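Local coordinates for protein D-alanyl transferase DltD (Enterococcus faecium TX0133A04, PDB 6PFX) that probably transfers D-alanine onto lipoteichoic acid during cell wall biogenesis in a Gram-positive bacterium, at residues M84-S88 with Q125-W129; Y217-S223 with L355-Q359; A283-V289 with T371-L377. The contacts are given in a common frame with arbitrary orientation. Residue numbers count along the deposited sequence, not the author numbering.

Contact 1: residues M84-S88 with Q125-W129; sequences MMMRS and QTYDW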
loop_
_atom_site.group_PDB
_atom_site.type_symbol
_atom_site.label_atom_id
_atom_site.label_comp_id
_atom_site.label_asym_id
_atom_site.label_seq_id
_atom_site.Cartn_x
_atom_site.Cartn_y
_atom_site.Cartn_z
ATOM N N MET A 84 -6.360 8.626 0.109
ATOM C CA MET A 84 -7.660 9.033 -0.415
ATOM C C MET A 84 -8.668 7.899 -0.302
ATOM O O MET A 84 -9.855 8.135 -0.053
ATOM C CB MET A 84 -7.552 9.459 -1.877
ATOM C CG MET A 84 -6.632 10.616 -2.134
ATOM S SD MET A 84 -7.043 12.034 -1.127
ATOM C CE MET A 84 -8.807 12.155 -1.421
ATOM N N MET A 85 -8.217 6.661 -0.501
ATOM C CA MET A 85 -9.098 5.523 -0.281
ATOM C C MET A 85 -9.543 5.462 1.174
ATOM O O MET A 85 -10.735 5.311 1.466
ATOM C CB MET A 85 -8.392 4.227 -0.669
ATOM C CG MET A 85 -7.993 4.159 -2.117
ATOM S SD MET A 85 -7.201 2.589 -2.519
ATOM C CE MET A 85 -6.157 3.123 -3.879
ATOM N N MET A 86 -8.590 5.582 2.103
ATOM C CA MET A 86 -8.914 5.460 3.518
ATOM C C MET A 86 -9.868 6.559 3.960
ATOM O O MET A 86 -10.859 6.298 4.654
ATOM C CB MET A 86 -7.638 5.569 4.346
ATOM C CG MET A 86 -6.697 4.415 4.196
ATOM S SD MET A 86 -5.233 4.729 5.205
ATOM C CE MET A 86 -4.265 3.318 4.715
ATOM N N ARG A 87 -9.549 7.809 3.595
ATOM C CA ARG A 87 -10.343 8.961 4.011
ATOM C C ARG A 87 -11.758 8.881 3.455
ATOM O O ARG A 87 -12.724 9.232 4.142
ATOM C CB ARG A 87 -9.649 10.248 3.548
ATOM C CG ARG A 87 -10.345 11.548 3.957
ATOM C CD ARG A 87 -10.077 11.849 5.422
ATOM N NE ARG A 87 -10.783 13.032 5.912
ATOM C CZ ARG A 87 -10.215 14.177 6.294
ATOM N NH1 ARG A 87 -8.893 14.346 6.257
ATOM N NH2 ARG A 87 -10.993 15.164 6.732
ATOM N N SER A 88 -11.902 8.447 2.204
ATOM C CA SER A 88 -13.221 8.382 1.589
ATOM C C SER A 88 -14.050 7.236 2.150
ATOM O O SER A 88 -15.280 7.259 2.042
ATOM C CB SER A 88 -13.096 8.246 0.068
ATOM O OG SER A 88 -12.490 7.018 -0.309
ATOM N N GLN A 125 -13.454 10.910 -4.402
ATOM C CA GLN A 125 -12.818 10.785 -3.097
ATOM C C GLN A 125 -12.254 12.112 -2.625
ATOM O O GLN A 125 -12.242 12.380 -1.416
ATOM C CB GLN A 125 -11.724 9.724 -3.176
ATOM C CG GLN A 125 -12.292 8.334 -3.391
ATOM C CD GLN A 125 -11.229 7.278 -3.542
ATOM O OE1 GLN A 125 -10.052 7.578 -3.743
ATOM N NE2 GLN A 125 -11.642 6.025 -3.439
ATOM N N THR A 126 -11.776 12.947 -3.553
ATOM C CA THR A 126 -11.313 14.282 -3.191
ATOM C C THR A 126 -12.462 15.107 -2.628
ATOM O O THR A 126 -12.332 15.734 -1.569
ATOM C CB THR A 126 -10.692 14.966 -4.412
ATOM O OG1 THR A 126 -9.615 14.172 -4.927
ATOM C CG2 THR A 126 -10.159 16.339 -4.042
ATOM N N TYR A 127 -13.613 15.085 -3.306
ATOM C CA TYR A 127 -14.771 15.819 -2.816
ATOM C C TYR A 127 -15.284 15.215 -1.514
ATOM O O TYR A 127 -15.707 15.943 -0.607
ATOM C CB TYR A 127 -15.876 15.823 -3.874
ATOM C CG TYR A 127 -15.585 16.582 -5.152
ATOM C CD1 TYR A 127 -14.381 17.242 -5.348
ATOM C CD2 TYR A 127 -16.538 16.641 -6.164
ATOM C CE1 TYR A 127 -14.131 17.928 -6.509
ATOM C CE2 TYR A 127 -16.296 17.341 -7.326
ATOM C CZ TYR A 127 -15.088 17.970 -7.494
ATOM O OH TYR A 127 -14.822 18.653 -8.650
ATOM N N ASP A 128 -15.245 13.883 -1.399
ATOM C CA ASP A 128 -15.582 13.248 -0.133
ATOM C C ASP A 128 -14.812 13.901 1.011
ATOM O O ASP A 128 -15.374 14.222 2.064
ATOM C CB ASP A 128 -15.211 11.761 -0.158
ATOM C CG ASP A 128 -16.218 10.885 -0.899
ATOM O OD1 ASP A 128 -17.359 11.318 -1.159
ATOM O OD2 ASP A 128 -15.841 9.736 -1.215
ATOM N N TRP A 129 -13.501 14.070 0.822
ATOM C CA TRP A 129 -12.654 14.670 1.844
ATOM C C TRP A 129 -13.090 16.095 2.139
ATOM O O TRP A 129 -13.306 16.463 3.297
ATOM C CB TRP A 129 -11.210 14.627 1.351
ATOM C CG TRP A 129 -10.290 15.609 1.984
ATOM C CD1 TRP A 129 -10.006 15.738 3.317
ATOM C CD2 TRP A 129 -9.484 16.584 1.306
ATOM N NE1 TRP A 129 -9.084 16.745 3.504
ATOM C CE2 TRP A 129 -8.753 17.279 2.286
ATOM C CE3 TRP A 129 -9.320 16.942 -0.035
ATOM C CZ2 TRP A 129 -7.867 18.312 1.967
ATOM C CZ3 TRP A 129 -8.439 17.970 -0.349
ATOM C CH2 TRP A 129 -7.726 18.639 0.649
#

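Contact 2: residues Y217-S223 with L355-Q359; sequences YQETELS and LAADQ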
loop_
_atom_site.group_PDB
_atom_site.type_symbol
_atom_site.label_atom_id
_atom_site.label_comp_id
_atom_site.label_asym_id
_atom_site.label_seq_id
_atom_site.Cartn_x
_atom_site.Cartn_y
_atom_site.Cartn_z
ATOM N N TYR A 217 -2.649 -26.662 7.908
ATOM C CA TYR A 217 -1.584 -25.676 7.840
ATOM C C TYR A 217 -0.380 -26.179 8.623
ATOM O O TYR A 217 -0.497 -26.566 9.788
ATOM C CB TYR A 217 -2.076 -24.369 8.440
ATOM C CG TYR A 217 -1.130 -23.215 8.280
ATOM C CD1 TYR A 217 -0.051 -23.048 9.139
ATOM C CD2 TYR A 217 -1.329 -22.289 7.278
ATOM C CE1 TYR A 217 0.815 -21.987 8.987
ATOM C CE2 TYR A 217 -0.480 -21.221 7.128
ATOM C CZ TYR A 217 0.578 -21.069 7.998
ATOM O OH TYR A 217 1.451 -20.015 7.855
ATOM N N GLN A 218 0.781 -26.171 7.980
ATOM C CA GLN A 218 2.031 -26.612 8.599
ATOM C C GLN A 218 3.108 -25.766 7.930
ATOM O O GLN A 218 3.347 -25.913 6.728
ATOM C CB GLN A 218 2.235 -28.108 8.374
ATOM C CG GLN A 218 2.949 -28.820 9.518
ATOM C CD GLN A 218 4.364 -28.308 9.740
ATOM O OE1 GLN A 218 5.059 -27.958 8.789
ATOM N NE2 GLN A 218 4.798 -28.262 11.002
ATOM N N GLU A 219 3.708 -24.838 8.684
ATOM C CA GLU A 219 4.579 -23.842 8.064
ATOM C C GLU A 219 5.727 -24.481 7.291
ATOM O O GLU A 219 6.116 -23.967 6.239
ATOM C CB GLU A 219 5.088 -22.835 9.096
ATOM C CG GLU A 219 5.828 -21.680 8.489
ATOM C CD GLU A 219 7.269 -22.040 8.158
ATOM O OE1 GLU A 219 7.747 -23.075 8.681
ATOM O OE2 GLU A 219 7.917 -21.311 7.364
ATOM N N THR A 220 6.300 -25.584 7.794
ATOM C CA THR A 220 7.472 -26.145 7.125
ATOM C C THR A 220 7.080 -26.881 5.850
ATOM O O THR A 220 7.791 -26.791 4.845
ATOM C CB THR A 220 8.243 -27.073 8.060
ATOM O OG1 THR A 220 8.694 -26.335 9.198
ATOM C CG2 THR A 220 9.475 -27.683 7.372
ATOM N N GLU A 221 5.976 -27.640 5.874
ATOM C CA GLU A 221 5.450 -28.185 4.623
ATOM C C GLU A 221 5.232 -27.071 3.611
ATOM O O GLU A 221 5.573 -27.214 2.427
ATOM C CB GLU A 221 4.139 -28.931 4.887
ATOM C CG GLU A 221 4.332 -30.142 5.784
ATOM C CD GLU A 221 3.043 -30.839 6.175
ATOM O OE1 GLU A 221 1.951 -30.370 5.788
ATOM O OE2 GLU A 221 3.131 -31.863 6.888
ATOM N N LEU A 222 4.666 -25.948 4.065
ATOM C CA LEU A 222 4.432 -24.816 3.176
ATOM C C LEU A 222 5.742 -24.223 2.671
ATOM O O LEU A 222 5.848 -23.875 1.493
ATOM C CB LEU A 222 3.588 -23.743 3.869
ATOM C CG LEU A 222 2.125 -24.088 4.107
ATOM C CD1 LEU A 222 1.435 -23.024 4.920
ATOM C CD2 LEU A 222 1.403 -24.250 2.795
ATOM N N SER A 223 6.745 -24.099 3.547
ATOM C CA SER A 223 8.047 -23.585 3.138
ATOM C C SER A 223 8.688 -24.483 2.087
ATOM O O SER A 223 9.231 -23.995 1.088
ATOM C CB SER A 223 8.941 -23.487 4.373
ATOM O OG SER A 223 10.247 -23.078 4.030
ATOM N N LEU A 355 4.749 -16.239 2.431
ATOM C CA LEU A 355 4.636 -17.191 3.528
ATOM C C LEU A 355 5.199 -16.601 4.815
ATOM O O LEU A 355 4.588 -16.747 5.882
ATOM C CB LEU A 355 5.328 -18.502 3.186
ATOM C CG LEU A 355 5.316 -19.547 4.296
ATOM C CD1 LEU A 355 3.893 -19.985 4.590
ATOM C CD2 LEU A 355 6.186 -20.756 3.967
ATOM N N ALA A 356 6.331 -15.889 4.727
ATOM C CA ALA A 356 6.899 -15.271 5.922
ATOM C C ALA A 356 5.946 -14.230 6.480
ATOM O O ALA A 356 5.789 -14.094 7.699
ATOM C CB ALA A 356 8.233 -14.595 5.596
ATOM N N ALA A 357 5.319 -13.463 5.593
ATOM C CA ALA A 357 4.360 -12.461 6.026
ATOM C C ALA A 357 3.214 -13.115 6.777
ATOM O O ALA A 357 2.726 -12.569 7.776
ATOM C CB ALA A 357 3.882 -11.664 4.813
ATOM N N ASP A 358 2.789 -14.299 6.324
ATOM C CA ASP A 358 1.679 -14.968 6.975
ATOM C C ASP A 358 1.976 -15.271 8.436
ATOM O O ASP A 358 1.044 -15.383 9.239
ATOM C CB ASP A 358 1.290 -16.257 6.254
ATOM C CG ASP A 358 -0.042 -16.799 6.752
ATOM O OD1 ASP A 358 -1.015 -16.019 6.728
ATOM O OD2 ASP A 358 -0.112 -17.968 7.210
ATOM N N GLN A 359 3.251 -15.464 8.792
ATOM C CA GLN A 359 3.597 -15.759 10.179
ATOM C C GLN A 359 3.290 -14.591 11.103
ATOM O O GLN A 359 3.209 -14.774 12.324
ATOM C CB GLN A 359 5.063 -16.158 10.289
ATOM C CG GLN A 359 5.468 -17.279 9.323
ATOM C CD GLN A 359 4.491 -18.440 9.263
ATOM O OE1 GLN A 359 4.212 -19.082 10.273
ATOM N NE2 GLN A 359 3.944 -18.701 8.075
#

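Contact 3: residues A283-V289 with T371-L377; sequences AKNHNEV and TASKYHL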
loop_
_atom_site.group_PDB
_atom_site.type_symbol
_atom_site.label_atom_id
_atom_site.label_comp_id
_atom_site.label_asym_id
_atom_site.label_seq_id
_atom_site.Cartn_x
_atom_site.Cartn_y
_atom_site.Cartn_z
ATOM N N ALA A 283 -4.453 6.594 12.596
ATOM C CA ALA A 283 -4.515 6.913 14.015
ATOM C C ALA A 283 -5.883 7.476 14.376
ATOM O O ALA A 283 -6.471 7.092 15.395
ATOM C CB ALA A 283 -3.388 7.885 14.369
ATOM N N LYS A 284 -6.425 8.359 13.533
ATOM C CA LYS A 284 -7.724 8.966 13.832
ATOM C C LYS A 284 -8.837 7.928 13.840
ATOM O O LYS A 284 -9.796 8.059 14.609
ATOM C CB LYS A 284 -8.005 10.116 12.862
ATOM C CG LYS A 284 -7.117 11.327 13.162
ATOM C CD LYS A 284 -7.225 12.457 12.144
ATOM C CE LYS A 284 -6.263 13.607 12.474
ATOM N NZ LYS A 284 -6.152 14.579 11.338
ATOM N N ASN A 285 -8.711 6.884 13.022
ATOM C CA ASN A 285 -9.666 5.789 12.987
ATOM C C ASN A 285 -9.440 4.740 14.069
ATOM O O ASN A 285 -10.210 3.772 14.145
ATOM C CB ASN A 285 -9.537 5.027 11.668
ATOM C CG ASN A 285 -10.161 5.729 10.519
ATOM O OD1 ASN A 285 -11.036 6.577 10.683
ATOM N ND2 ASN A 285 -9.743 5.345 9.320
ATOM N N HIS A 286 -8.390 4.871 14.871
ATOM C CA HIS A 286 -8.023 3.845 15.849
ATOM C C HIS A 286 -7.832 2.477 15.192
ATOM O O HIS A 286 -8.219 1.436 15.737
ATOM C CB HIS A 286 -9.018 3.819 17.014
ATOM C CG HIS A 286 -9.212 5.164 17.653
ATOM N ND1 HIS A 286 -8.237 5.770 18.417
ATOM C CD2 HIS A 286 -10.251 6.031 17.613
ATOM C CE1 HIS A 286 -8.672 6.947 18.831
ATOM N NE2 HIS A 286 -9.892 7.130 18.357
ATOM N N ASN A 287 -7.214 2.471 14.012
ATOM C CA ASN A 287 -6.883 1.221 13.356
ATOM C C ASN A 287 -5.677 0.594 14.041
ATOM O O ASN A 287 -4.716 1.283 14.383
ATOM C CB ASN A 287 -6.500 1.461 11.897
ATOM C CG ASN A 287 -7.660 1.898 11.049
ATOM O OD1 ASN A 287 -7.607 2.933 10.395
ATOM N ND2 ASN A 287 -8.729 1.123 11.069
ATOM N N GLU A 288 -5.709 -0.718 14.214
ATOM C CA GLU A 288 -4.507 -1.472 14.530
ATOM C C GLU A 288 -3.934 -1.949 13.203
ATOM O O GLU A 288 -4.678 -2.427 12.342
ATOM C CB GLU A 288 -4.827 -2.661 15.425
ATOM C CG GLU A 288 -5.256 -2.256 16.849
ATOM C CD GLU A 288 -4.096 -1.778 17.729
ATOM O OE1 GLU A 288 -2.914 -1.933 17.352
ATOM O OE2 GLU A 288 -4.367 -1.236 18.823
ATOM N N VAL A 289 -2.632 -1.779 13.015
ATOM C CA VAL A 289 -2.026 -1.986 11.707
ATOM C C VAL A 289 -0.812 -2.891 11.843
ATOM O O VAL A 289 -0.028 -2.757 12.789
ATOM C CB VAL A 289 -1.586 -0.650 11.053
ATOM C CG1 VAL A 289 -1.241 -0.845 9.572
ATOM C CG2 VAL A 289 -2.620 0.438 11.219
ATOM N N THR A 371 -2.176 -6.860 21.119
ATOM C CA THR A 371 -1.552 -5.706 21.747
ATOM C C THR A 371 -2.336 -4.461 21.354
ATOM O O THR A 371 -2.967 -4.412 20.291
ATOM C CB THR A 371 -0.089 -5.520 21.348
ATOM O OG1 THR A 371 -0.024 -5.314 19.938
ATOM C CG2 THR A 371 0.749 -6.730 21.734
ATOM N N ALA A 372 -2.284 -3.457 22.221
ATOM C CA ALA A 372 -3.014 -2.214 22.040
ATOM C C ALA A 372 -2.062 -1.098 21.646
ATOM O O ALA A 372 -1.063 -0.853 22.329
ATOM C CB ALA A 372 -3.723 -1.819 23.337
ATOM N N SER A 373 -2.387 -0.412 20.564
ATOM C CA SER A 373 -1.590 0.711 20.105
ATOM C C SER A 373 -2.249 2.003 20.565
ATOM O O SER A 373 -3.474 2.144 20.507
ATOM C CB SER A 373 -1.501 0.713 18.580
ATOM O OG SER A 373 -0.905 -0.466 18.074
ATOM N N LYS A 374 -1.432 2.938 21.034
ATOM C CA LYS A 374 -1.882 4.282 21.372
ATOM C C LYS A 374 -0.991 5.258 20.625
ATOM O O LYS A 374 0.241 5.193 20.731
ATOM C CB LYS A 374 -1.809 4.534 22.875
ATOM C CG LYS A 374 -2.724 3.651 23.697
ATOM C CD LYS A 374 -4.184 3.872 23.352
ATOM C CE LYS A 374 -5.067 2.913 24.125
ATOM N NZ LYS A 374 -6.499 3.138 23.788
ATOM N N TYR A 375 -1.605 6.139 19.855
ATOM C CA TYR A 375 -0.869 6.939 18.894
ATOM C C TYR A 375 -0.601 8.341 19.405
ATOM O O TYR A 375 -1.425 8.941 20.106
ATOM C CB TYR A 375 -1.607 6.988 17.557
ATOM C CG TYR A 375 -1.835 5.609 16.982
ATOM C CD1 TYR A 375 -0.751 4.790 16.699
ATOM C CD2 TYR A 375 -3.115 5.118 16.728
ATOM C CE1 TYR A 375 -0.924 3.525 16.179
ATOM C CE2 TYR A 375 -3.300 3.852 16.203
ATOM C CZ TYR A 375 -2.201 3.061 15.937
ATOM O OH TYR A 375 -2.350 1.817 15.405
ATOM N N HIS A 376 0.569 8.852 19.031
ATOM C CA HIS A 376 0.987 10.223 19.313
ATOM C C HIS A 376 1.474 10.800 17.992
ATOM O O HIS A 376 2.665 10.714 17.682
ATOM C CB HIS A 376 2.060 10.237 20.377
ATOM C CG HIS A 376 1.555 9.807 21.711
ATOM N ND1 HIS A 376 1.701 8.522 22.187
ATOM C CD2 HIS A 376 0.843 10.478 22.647
ATOM C CE1 HIS A 376 1.123 8.428 23.372
ATOM N NE2 HIS A 376 0.595 9.601 23.672
ATOM N N LEU A 377 0.553 11.374 17.213
ATOM C CA LEU A 377 0.925 11.920 15.915
ATOM C C LEU A 377 1.796 13.165 16.059
ATOM O O LEU A 377 1.608 13.984 16.966
ATOM C CB LEU A 377 -0.305 12.251 15.079
ATOM C CG LEU A 377 -1.148 11.050 14.664
ATOM C CD1 LEU A 377 -2.474 11.529 14.116
ATOM C CD2 LEU A 377 -0.406 10.199 13.644
HETATM O O HOH W 1 -5.644 3.623 19.070
HETATM O O HOH W 2 -0.733 -0.357 14.945
#

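Contact 1: residues M84-S88 with Q125-W129
Met84 folds its side chain over the first turn of segment 125-129. All three of its chi angles are m, so the chain curls. Its CE lies 3.4 Å from Gln125 O and 3.7 Å from Thr126 CA. The same methyl reaches Trp129 CB at 4.4 Å, and Leu143 packs on both Met84 and Trp129. One turn on, Arg87 lays a face of its guanidinium against the edge of the indole, with Arg87 CZ 3.4 Å from Trp129 CD1. Asp140 OD1 is shared by the two: it forms a salt bridge with Arg87 NH1 and a hydrogen bond with Trp129 NE1; Arg87 NH1 also bonds with Tyr83 OH.

The fold is the alpha/beta fold of the SGNH hydrolase clan, built on a parallel sheet. Helix 79-89 is the helix of the beta-alpha-beta crossover from strand 68-71 to strand 97-101. Helix 123-132 comes after that second strand and packs on the crossover helix. The short axes approach to 8.9 Å and cross at 51°.

The backbones come nearest at Ser88 and Gln125, whose CA atoms are 5.3 Å apart. The small serine permits this. Several polar atoms here have partners in other parts of the chain: Ser88 OG bonds with Lys30, Gln125 NE2 with Leu24 O, and Asp128 OD1 with Trp184. Ser88 OG touches Gln125 CG at 3.4 Å, and Ser88 CB lies 3.4 Å from Asp128 OD2.

Contact 2: residues Y217-S223 with L355-Q359
Tyr217 OH is the polar link between the segments. It accepts a hydrogen bond from Gln359 NE2 at 2.8 Å, with an N-H...acceptor angle of 149°. A weak bond of 2.7 Å runs from Tyr217 OH to Asp358 OD2. The two helices, 219-233 and 351-365, pack nearly antiparallel, and Tyr217 lies just before the first of them. Helix 351-365 follows the last strand, 330-332, of the parallel sheet in this SGNH-clan fold. Gln359 NE2 also donates to Leu355 O at 3.0 Å, so the amide is held against its own helix while it meets the phenol. Asp358 OD1 forms a salt bridge with Arg65, and the Tyr217 ring packs edge-to-face with Tyr63.

The short axes run at 162° and come no closer than 11.2 Å, so side chains must bridge the gap. Gln218 takes the N-cap position of helix 219-233. Its OE1 accepts from Glu221 N at 3.1 Å and, weakly, from Thr220 N at 2.9 Å.

Leu355 fills the space between the axes. Its CD1 meets Leu222 CB at 3.8 Å, and Leu213 and Pro214 pack on Leu222. Glu219 lies at the margin, with its CG 3.5 Å from Gln359 OE1. The CA atoms come nearest at Ser223 and Leu355, 7.3 Å apart. Here the other methyl, Leu355 CD2, presses on the backbone and lies 3.4 Å from Ser223 N.

Contact 3: residues A283-V289 with T371-L377
Segment 283-289 ends helix 271-284 and enters strand 288-293. A Schellman motif makes the turn: His286 has positive phi, and two bonds run back into the last turn, one of them His286 N to Ala283 O at 3.0 Å. Segment 371-377 is extended and runs the opposite way, so Ala283 faces Tyr375 and Glu288 faces Ser373. Ser373, Tyr375 and Leu377 point toward the turn, in alternation with Lys374 and His376.

Glu288 grips Ser373 twice. Its OE2 accepts from Ser373 N at 2.8 Å, and its OE1 accepts from Ser373 OG at 2.6 Å. Tyr375 OH donates to Asn287 O at 2.6 Å, while Tyr375 CD2 and Leu377 CD1 pack on Ala283 CB at 3.6 and 3.8 Å. Phe327 stacks on the Tyr375 ring. Water 2 joins Val289 N, Ser373 OG and Tyr375 OH.

Each direct hydrogen bond has a side chain on at least one side. Glu288 also forms a salt bridge with Arg329, so its charge is balanced while it ties loop 371-377 to strand 288-293.

Contacts 1 and 3 are neighbours, with centres 20 Å apart and nearest atoms about 5 Å apart. Helix 271-284 connects them: Met86 of contact 1 packs on it, and Ala283 of contact 3 belongs to its last turn. Contact 2 lies across the chain's centre from contact 1, with centres 36 Å apart and nearest atoms about 17 Å apart. Contacts 2 and 3 are 28 Å apart between centres, and their segments alternate along the chain. Helix 351-365 of contact 2 leads on to loop 371-377 in contact 3. That helix begins just after His348, which with Ser46 and Asp345 probably forms the catalytic triad, as in SGNH hydrolases.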